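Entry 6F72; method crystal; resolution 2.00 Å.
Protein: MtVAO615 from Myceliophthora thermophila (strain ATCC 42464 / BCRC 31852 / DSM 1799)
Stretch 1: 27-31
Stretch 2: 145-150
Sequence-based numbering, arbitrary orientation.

Stretch 1 27-31: SCRVL
Stretch 2 (145-150) KHNVRI

A single asparagine just after a helix can organise a contact between an irregular segment and the turn that follows a helix, and the pairing of residues 27-31 with 145-150 in MtVAO615 is a compact example. The stretches, at least 116 residues apart wherever they touch, bury 323 Å² between them. Residues 28-31 are extended, with phi from -125° to -67° and psi of 142° to 154°. In the second stretch, Asn147 is the first residue to leave helical geometry, with positive phi (60/39); Val148 (-94/136) and Arg149 (-61/126) then run extended.

Register is set where Arg29 CA lies 5.7 Å from Asn147 CA. Asn147 bonds through both its backbone and its side chain. Its chi1 of -170° (t) and chi2 of 36° bring the amide within reach of the first stretch: Asn147 ND2 donates to Cys28 O at 2.7 Å, while Asn147 OD1 accepts from Arg29 NH1 at 3.0 Å. Its carbonyl completes the set, accepting from Val30 N, with 3.2 Å between Val30 N and Asn147 O and a nearly straight N-H...O angle of 173°. One residue thus bonds to three consecutive residues of the first stretch.

Arg29 (chi1 m, chi2 m, chi3 t, chi4 -162°) has its CA-to-CB bond sideways. Asn147 OD1 meets its guanidinium at the edge, near the plane where the N-H groups point, and Val148 O lies over one face. The aliphatic part packs too, with Arg29 CG 3.9 Å from Arg149 CB.

The CA-to-CB bond of Val30 (chi1 -66°, m) points toward the second stretch. Val30 CG2 lies 4.0 Å from CG2 of Val148 (chi1 t), an apolar contact beside the polar ones. A water extends the backbone link, donating to Val30 O (2.6 Å from the water O) and accepting from Arg149 N (2.9 Å from the same O).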

# COMPACT_ATOMS: atom_id res chain seq x y z
N SER A 27 11.52 23.41 19.23
CA SER A 27 10.58 24.02 18.24
C SER A 27 10.53 23.18 16.96
O SER A 27 9.44 22.82 16.50
CB SER A 27 11.00 25.46 17.94
OG SER A 27 9.91 26.21 17.42
N CYS A 28 11.70 22.86 16.41
CA CYS A 28 11.84 22.08 15.17
C CYS A 28 12.73 20.85 15.36
O CYS A 28 13.61 20.85 16.23
CB CYS A 28 12.45 22.96 14.09
SG CYS A 28 11.51 24.42 13.63
N ARG A 29 12.51 19.82 14.54
CA ARG A 29 13.42 18.67 14.47
C ARG A 29 14.75 19.11 13.87
O ARG A 29 14.78 19.94 12.95
CB ARG A 29 12.83 17.55 13.60
CG ARG A 29 11.61 16.86 14.16
CD ARG A 29 11.86 16.25 15.53
NE ARG A 29 10.74 15.41 15.93
CZ ARG A 29 10.50 15.02 17.17
NH1 ARG A 29 11.30 15.39 18.17
NH2 ARG A 29 9.45 14.25 17.42
N VAL A 30 15.84 18.55 14.40
CA VAL A 30 17.20 18.89 13.95
C VAL A 30 17.54 18.25 12.59
O VAL A 30 17.10 17.13 12.29
CB VAL A 30 18.30 18.58 15.00
CG1 VAL A 30 18.14 19.47 16.24
CG2 VAL A 30 18.32 17.10 15.37
N LEU A 31 18.33 18.97 11.80
CA LEU A 31 18.73 18.53 10.46
C LEU A 31 20.25 18.42 10.35
O LEU A 31 20.95 19.10 11.11
CB LEU A 31 18.18 19.49 9.39
CG LEU A 31 16.66 19.46 9.11
CD1 LEU A 31 16.34 20.36 7.93
CD2 LEU A 31 16.15 18.04 8.85
N LYS A 145 15.99 12.06 23.09
CA LYS A 145 17.09 12.79 23.74
C LYS A 145 17.67 13.88 22.81
O LYS A 145 17.94 15.00 23.25
CB LYS A 145 18.20 11.84 24.20
CG LYS A 145 19.33 12.50 24.98
CD LYS A 145 20.57 11.61 25.03
CE LYS A 145 21.77 12.35 25.58
NZ LYS A 145 22.83 11.39 25.97
N HIS A 146 17.81 13.54 21.52
CA HIS A 146 18.51 14.40 20.55
C HIS A 146 17.65 15.19 19.58
O HIS A 146 18.17 15.84 18.66
CB HIS A 146 19.55 13.58 19.77
CG HIS A 146 20.70 13.13 20.61
ND1 HIS A 146 21.64 14.00 21.11
CD2 HIS A 146 21.03 11.91 21.07
CE1 HIS A 146 22.52 13.33 21.83
NE2 HIS A 146 22.18 12.05 21.82
N ASN A 147 16.32 15.11 19.77
CA ASN A 147 15.35 15.84 18.97
C ASN A 147 15.41 15.48 17.47
O ASN A 147 15.27 16.33 16.59
CB ASN A 147 15.48 17.35 19.23
CG ASN A 147 14.35 18.16 18.63
OD1 ASN A 147 13.19 17.73 18.59
ND2 ASN A 147 14.69 19.33 18.13
N VAL A 148 15.62 14.19 17.21
CA VAL A 148 15.66 13.66 15.84
C VAL A 148 14.28 13.15 15.43
O VAL A 148 13.59 12.47 16.21
CB VAL A 148 16.74 12.56 15.68
CG1 VAL A 148 16.71 11.92 14.30
CG2 VAL A 148 18.14 13.14 15.92
N ARG A 149 13.87 13.50 14.20
CA ARG A 149 12.68 12.91 13.57
C ARG A 149 12.82 11.39 13.39
O ARG A 149 13.78 10.90 12.79
CB ARG A 149 12.42 13.58 12.22
CG ARG A 149 11.16 13.13 11.50
CD ARG A 149 11.12 13.67 10.08
NE ARG A 149 10.15 12.92 9.29
CZ ARG A 149 9.68 13.26 8.10
NH1 ARG A 149 10.10 14.36 7.49
NH2 ARG A 149 8.78 12.48 7.51
N ILE A 150 11.84 10.67 13.91
CA ILE A 150 11.70 9.25 13.65
C ILE A 150 10.95 9.03 12.35
O ILE A 150 9.93 9.68 12.09
CB ILE A 150 11.04 8.49 14.84
CG1 ILE A 150 12.05 8.34 15.99
CG2 ILE A 150 10.47 7.14 14.41
CD1 ILE A 150 13.16 7.32 15.76
O HOH W 1 15.81 14.86 12.60